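Local coordinates for LPXTG cell wall surface protein (Streptococcus gordonii, PDB 7AVH) that probably serves as a cell-wall-linked adhesin whose tandem SHIRT repeats, two of them in this chain, hold its outer part away from the bacterial surface, at residues 89-94 / 157-162; 85-90 / 110-115. All coordinates share one frame; numbering follows the deposited sequence.

Contact 1: residues 89-94 / 157-162; sequences THEFVS and HFVGTW
F92 and W162 meet on the packed face of a pair of parallel strands. The edge of the indole turns toward the face of the F92 ring, a T-shaped pair with planes at 72°. W162 NE1 sits over the ring centre, 3.4 Å from F92 CD2. Both side chains also touch V105 of helix 103-106. G160, the bridge partner of F92, has no side chain and leaves the F92 ring close over its backbone. F158, further along this face, packs on P124 and Y144. The backbones run in register from T89-H157 to S94-W162, joining the first and last strands of the second SHIRT domain, whose family belongs to the ubiquitin clan. G160 N gives an almost straight bond to E91 O at 2.7 Å.

The other face is more open and more polar. Here H157 CG lies anti to the backbone N (chi1 -174°), which brings the ring across to T89 and E91. H157 ND1 and T89 OG1 are hydrogen-bonded at 2.7 Å. H157 NE2 donates to E91 OE1 at 2.9 Å; OE1 lies in the ring plane, and NE2 meets it on the anti side. E91 OE1 is also hydrogen-bonded to a tris molecule, probably from the crystallisation liquor. V93 CG2 rests 3.9 Å from V159 CG1.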
loop_
_atom_site.group_PDB
_atom_site.type_symbol
_atom_site.label_atom_id
_atom_site.label_comp_id
_atom_site.label_asym_id
_atom_site.label_seq_id
_atom_site.Cartn_x
_atom_site.Cartn_y
_atom_site.Cartn_z
ATOM N N THR A 89 -4.066 11.100 -11.559
ATOM C CA THR A 89 -3.546 12.383 -12.007
ATOM C C THR A 89 -4.654 13.174 -12.720
ATOM O O THR A 89 -5.699 12.626 -13.060
ATOM C CB THR A 89 -2.350 12.074 -12.937
ATOM O OG1 THR A 89 -2.793 11.271 -14.031
ATOM C CG2 THR A 89 -1.258 11.269 -12.189
ATOM N N HIS A 90 -4.284 14.431 -12.964
ATOM C CA HIS A 90 -5.240 15.404 -13.545
ATOM C C HIS A 90 -4.547 16.095 -14.666
ATOM O O HIS A 90 -3.359 16.369 -14.686
ATOM C CB HIS A 90 -5.653 16.402 -12.434
ATOM C CG HIS A 90 -6.244 15.804 -11.204
ATOM N ND1 HIS A 90 -5.454 15.223 -10.206
ATOM C CD2 HIS A 90 -7.508 15.681 -10.776
ATOM C CE1 HIS A 90 -6.257 14.805 -9.258
ATOM N NE2 HIS A 90 -7.538 15.009 -9.555
ATOM N N GLU A 91 -5.435 16.612 -15.544
ATOM C CA GLU A 91 -5.034 17.491 -16.648
ATOM C C GLU A 91 -6.184 18.473 -16.924
ATOM O O GLU A 91 -7.309 18.101 -16.714
ATOM C CB GLU A 91 -4.784 16.683 -17.907
ATOM C CG GLU A 91 -4.592 17.337 -19.230
ATOM C CD GLU A 91 -4.414 16.428 -20.410
ATOM O OE1 GLU A 91 -4.525 15.119 -20.307
ATOM O OE2 GLU A 91 -4.092 17.059 -21.473
ATOM N N PHE A 92 -5.821 19.658 -17.339
ATOM C CA PHE A 92 -6.844 20.632 -17.813
ATOM C C PHE A 92 -6.661 20.903 -19.292
ATOM O O PHE A 92 -5.571 20.969 -19.828
ATOM C CB PHE A 92 -6.650 21.939 -17.077
ATOM C CG PHE A 92 -7.010 21.970 -15.622
ATOM C CD1 PHE A 92 -7.879 21.074 -15.045
ATOM C CD2 PHE A 92 -6.547 23.020 -14.844
ATOM C CE1 PHE A 92 -8.292 21.199 -13.704
ATOM C CE2 PHE A 92 -6.948 23.157 -13.511
ATOM C CZ PHE A 92 -7.837 22.266 -12.933
ATOM N N VAL A 93 -7.827 21.115 -19.903
ATOM C CA VAL A 93 -7.895 21.493 -21.339
ATOM C C VAL A 93 -8.925 22.638 -21.471
ATOM O O VAL A 93 -9.847 22.751 -20.669
ATOM C CB VAL A 93 -8.340 20.292 -22.214
ATOM C CG1 VAL A 93 -7.325 19.176 -22.237
ATOM C CG2 VAL A 93 -9.722 19.772 -21.893
ATOM N N SER A 94 -8.712 23.383 -22.532
ATOM C CA SER A 94 -9.727 24.367 -22.986
ATOM C C SER A 94 -10.829 23.682 -23.800
ATOM O O SER A 94 -10.496 22.890 -24.750
ATOM C CB SER A 94 -9.068 25.417 -23.817
ATOM O OG SER A 94 -10.126 26.204 -24.450
ATOM N N HIS A 157 -6.294 8.717 -14.780
ATOM C CA HIS A 157 -6.062 10.075 -15.268
ATOM C C HIS A 157 -7.420 10.724 -15.582
ATOM O O HIS A 157 -8.230 10.090 -16.235
ATOM C CB HIS A 157 -5.176 10.037 -16.525
ATOM C CG HIS A 157 -4.762 11.382 -17.018
ATOM N ND1 HIS A 157 -3.891 12.171 -16.310
ATOM C CD2 HIS A 157 -5.089 12.072 -18.188
ATOM C CE1 HIS A 157 -3.678 13.316 -17.013
ATOM N NE2 HIS A 157 -4.382 13.227 -18.175
ATOM N N PHE A 158 -7.568 11.936 -15.073
ATOM C CA PHE A 158 -8.839 12.677 -15.267
ATOM C C PHE A 158 -8.527 13.968 -16.020
ATOM O O PHE A 158 -7.617 14.704 -15.664
ATOM C CB PHE A 158 -9.404 13.035 -13.896
ATOM C CG PHE A 158 -9.827 11.811 -13.120
ATOM C CD1 PHE A 158 -11.010 11.182 -13.402
ATOM C CD2 PHE A 158 -9.034 11.302 -12.089
ATOM C CE1 PHE A 158 -11.475 10.103 -12.667
ATOM C CE2 PHE A 158 -9.473 10.194 -11.391
ATOM C CZ PHE A 158 -10.669 9.603 -11.681
ATOM N N VAL A 159 -9.400 14.251 -16.984
ATOM C CA VAL A 159 -9.252 15.440 -17.883
ATOM C C VAL A 159 -10.373 16.444 -17.568
ATOM O O VAL A 159 -11.541 16.073 -17.711
ATOM C CB VAL A 159 -9.285 15.057 -19.375
ATOM C CG1 VAL A 159 -9.126 16.315 -20.236
ATOM C CG2 VAL A 159 -8.218 14.022 -19.664
ATOM N N GLY A 160 -9.977 17.623 -17.096
ATOM C CA GLY A 160 -10.955 18.670 -16.721
ATOM C C GLY A 160 -11.005 19.777 -17.765
ATOM O O GLY A 160 -9.974 20.253 -18.202
ATOM N N THR A 161 -12.243 20.085 -18.170
ATOM C CA THR A 161 -12.448 21.094 -19.227
ATOM C C THR A 161 -12.863 22.441 -18.629
ATOM O O THR A 161 -13.737 22.461 -17.751
ATOM C CB THR A 161 -13.520 20.586 -20.178
ATOM O OG1 THR A 161 -13.039 19.413 -20.820
ATOM C CG2 THR A 161 -13.837 21.609 -21.234
ATOM N N TRP A 162 -12.204 23.490 -19.070
ATOM C CA TRP A 162 -12.587 24.894 -18.737
ATOM C C TRP A 162 -13.115 25.564 -20.014
ATOM O O TRP A 162 -12.574 25.301 -21.102
ATOM C CB TRP A 162 -11.398 25.686 -18.248
ATOM C CG TRP A 162 -10.840 25.193 -16.928
ATOM C CD1 TRP A 162 -10.134 24.031 -16.680
ATOM C CD2 TRP A 162 -10.972 25.877 -15.675
ATOM N NE1 TRP A 162 -9.777 24.014 -15.356
ATOM C CE2 TRP A 162 -10.269 25.099 -14.684
ATOM C CE3 TRP A 162 -11.502 27.105 -15.268
ATOM C CZ2 TRP A 162 -10.165 25.509 -13.382
ATOM C CZ3 TRP A 162 -11.425 27.495 -13.961
ATOM C CH2 TRP A 162 -10.737 26.704 -13.016
#

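Contact 2: residues 85-90 / 110-115; sequences TYKATH and PADQTD
The H90 ring carries P110 CB over one face, with CB almost on the ring normal and 3.8 Å from the ring centroid. This CH-pi contact is made at about a right angle between the two side chains. It lies where a loop leads into an antiparallel strand pair, in which 113-115 runs along the opening strand of the second SHIRT domain. At the ring edge, Q113 NE2 stands beside H90 NE2 at 3.9 Å, its amide plane turned 50° from the ring. H90 NE2 itself is hydrogen-bonded to T125 N. At the other ring nitrogen a water lies in the ring plane, 2.9 Å from H90 ND1. It donates to P110 O and to D112 OD1, tying the ring edge to the loop.

A88 and Q113 form a hydrogen-bonded pair: A88 N and Q113 N each donate to the other residue's O, both at 2.9 Å. Their side chains share a face, with A88 CB against the Q113 chain. Q113 is extended beyond CG, and its NE2 reaches T123 O and T125 OG1.

The K87 and D112 side chains lie on the more exposed face. D112 lies alongside T89, with OD1 3.4 Å from T89 CG2. K87 is extended too, and its aliphatic part runs beside T114 CG2. K87 NZ and D112 OD2 stand 4.6 Å apart, and a water bridges them, accepting from NZ and donating to OD2. At the other end, T114 OG1 donates to D115 OD2 at 2.6 Å, from above the carboxylate plane.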
loop_
_atom_site.group_PDB
_atom_site.type_symbol
_atom_site.label_atom_id
_atom_site.label_comp_id
_atom_site.label_asym_id
_atom_site.label_seq_id
_atom_site.Cartn_x
_atom_site.Cartn_y
_atom_site.Cartn_z
ATOM N N THR A 85 0.523 0.074 -5.076
ATOM C CA THR A 85 -0.535 1.126 -5.196
ATOM C C THR A 85 -0.322 1.944 -6.456
ATOM O O THR A 85 0.713 1.907 -7.086
ATOM C CB THR A 85 -0.548 2.017 -3.955
ATOM O OG1 THR A 85 0.749 2.587 -3.783
ATOM C CG2 THR A 85 -0.899 1.218 -2.707
ATOM N N TYR A 86 -1.306 2.786 -6.737
ATOM C CA TYR A 86 -1.372 3.570 -7.996
ATOM C C TYR A 86 -1.694 5.017 -7.643
ATOM O O TYR A 86 -2.040 5.335 -6.499
ATOM C CB TYR A 86 -2.365 2.904 -8.922
ATOM C CG TYR A 86 -1.942 1.514 -9.321
ATOM C CD1 TYR A 86 -1.019 1.310 -10.321
ATOM C CD2 TYR A 86 -2.357 0.409 -8.638
ATOM C CE1 TYR A 86 -0.559 0.061 -10.658
ATOM C CE2 TYR A 86 -1.839 -0.877 -8.925
ATOM C CZ TYR A 86 -0.963 -1.050 -9.961
ATOM O OH TYR A 86 -0.440 -2.294 -10.280
ATOM N N LYS A 87 -1.657 5.827 -8.696
ATOM C CA LYS A 87 -1.943 7.271 -8.594
ATOM C C LYS A 87 -3.169 7.606 -9.438
ATOM O O LYS A 87 -3.516 6.925 -10.365
ATOM C CB LYS A 87 -0.739 8.089 -9.104
ATOM C CG LYS A 87 0.511 7.869 -8.282
ATOM C CD LYS A 87 1.638 8.819 -8.709
ATOM C CE LYS A 87 2.904 8.543 -7.922
ATOM N NZ LYS A 87 4.054 9.346 -8.400
ATOM N N ALA A 88 -3.737 8.750 -9.085
ATOM C CA ALA A 88 -4.715 9.421 -9.956
ATOM C C ALA A 88 -4.227 10.813 -10.249
ATOM O O ALA A 88 -3.950 11.560 -9.342
ATOM C CB ALA A 88 -6.065 9.466 -9.294
ATOM N N THR A 89 -4.066 11.100 -11.559
ATOM C CA THR A 89 -3.546 12.383 -12.007
ATOM C C THR A 89 -4.654 13.174 -12.720
ATOM O O THR A 89 -5.699 12.626 -13.060
ATOM C CB THR A 89 -2.350 12.074 -12.937
ATOM O OG1 THR A 89 -2.793 11.271 -14.031
ATOM C CG2 THR A 89 -1.258 11.269 -12.189
ATOM N N HIS A 90 -4.284 14.431 -12.964
ATOM C CA HIS A 90 -5.240 15.404 -13.545
ATOM C C HIS A 90 -4.547 16.095 -14.666
ATOM O O HIS A 90 -3.359 16.369 -14.686
ATOM C CB HIS A 90 -5.653 16.402 -12.434
ATOM C CG HIS A 90 -6.244 15.804 -11.204
ATOM N ND1 HIS A 90 -5.454 15.223 -10.206
ATOM C CD2 HIS A 90 -7.508 15.681 -10.776
ATOM C CE1 HIS A 90 -6.257 14.805 -9.258
ATOM N NE2 HIS A 90 -7.538 15.009 -9.555
ATOM N N PRO A 110 -4.959 20.173 -9.815
ATOM C CA PRO A 110 -4.754 19.489 -8.516
ATOM C C PRO A 110 -3.495 18.632 -8.551
ATOM O O PRO A 110 -3.050 18.149 -9.555
ATOM C CB PRO A 110 -5.995 18.613 -8.398
ATOM C CG PRO A 110 -7.019 19.343 -9.211
ATOM C CD PRO A 110 -6.262 19.834 -10.382
ATOM N N ALA A 111 -3.010 18.415 -7.329
ATOM C CA ALA A 111 -1.955 17.456 -7.066
ATOM C C ALA A 111 -2.360 16.022 -7.434
ATOM O O ALA A 111 -3.542 15.655 -7.368
ATOM C CB ALA A 111 -1.620 17.539 -5.575
ATOM N N ASP A 112 -1.356 15.193 -7.728
ATOM C CA ASP A 112 -1.665 13.775 -7.906
ATOM C C ASP A 112 -2.176 13.165 -6.569
ATOM O O ASP A 112 -1.728 13.594 -5.478
ATOM C CB ASP A 112 -0.433 12.995 -8.290
ATOM C CG ASP A 112 0.219 13.315 -9.579
ATOM O OD1 ASP A 112 -0.416 14.068 -10.382
ATOM O OD2 ASP A 112 1.305 12.800 -9.840
ATOM N N GLN A 113 -3.134 12.292 -6.689
ATOM C CA GLN A 113 -3.559 11.438 -5.567
ATOM C C GLN A 113 -2.678 10.198 -5.580
ATOM O O GLN A 113 -2.476 9.609 -6.603
ATOM C CB GLN A 113 -5.000 11.056 -5.641
ATOM C CG GLN A 113 -5.943 12.224 -5.742
ATOM C CD GLN A 113 -7.318 11.721 -6.061
ATOM O OE1 GLN A 113 -7.676 10.554 -5.843
ATOM N NE2 GLN A 113 -8.145 12.592 -6.575
ATOM N N THR A 114 -2.086 9.887 -4.463
ATOM C CA THR A 114 -1.140 8.751 -4.385
ATOM C C THR A 114 -1.664 7.678 -3.448
ATOM O O THR A 114 -2.586 7.858 -2.672
ATOM C CB THR A 114 0.217 9.303 -3.972
ATOM O OG1 THR A 114 0.195 9.802 -2.634
ATOM C CG2 THR A 114 0.821 10.347 -4.892
ATOM N N ASP A 115 -0.973 6.531 -3.549
ATOM C CA ASP A 115 -1.149 5.382 -2.615
ATOM C C ASP A 115 -2.565 4.817 -2.708
ATOM O O ASP A 115 -3.145 4.412 -1.712
ATOM C CB ASP A 115 -0.808 5.769 -1.177
ATOM C CG ASP A 115 0.463 6.571 -1.053
ATOM O OD1 ASP A 115 1.543 5.947 -1.115
ATOM O OD2 ASP A 115 0.356 7.837 -0.934
HETATM O O HOH W 1 1.206 5.611 -5.158
HETATM O O HOH W 2 3.181 12.034 -8.030
HETATM O O HOH W 3 -2.641 15.609 -10.766
#

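Both contacts lie in the second SHIRT domain, with centres about 13 Å apart. They share strand 72-94 and overlap on it at T89 and H90. Contact 2 begins nearer the start of the domain and pairs that strand with 113-117, antiparallel. Contact 1 continues along it and pairs it with 156-166, parallel. The shared strand therefore lies between its two partners in one mixed sheet. The contacts also touch directly: F92 CZ packs on P110 CD at 3.9 Å, and F158 CE2 on A88 CB at 4.1 Å. The shared strand, broken by a bulge or short loop, begins in the preceding repeat and so spans the junction, consistent with an elongated tandem array.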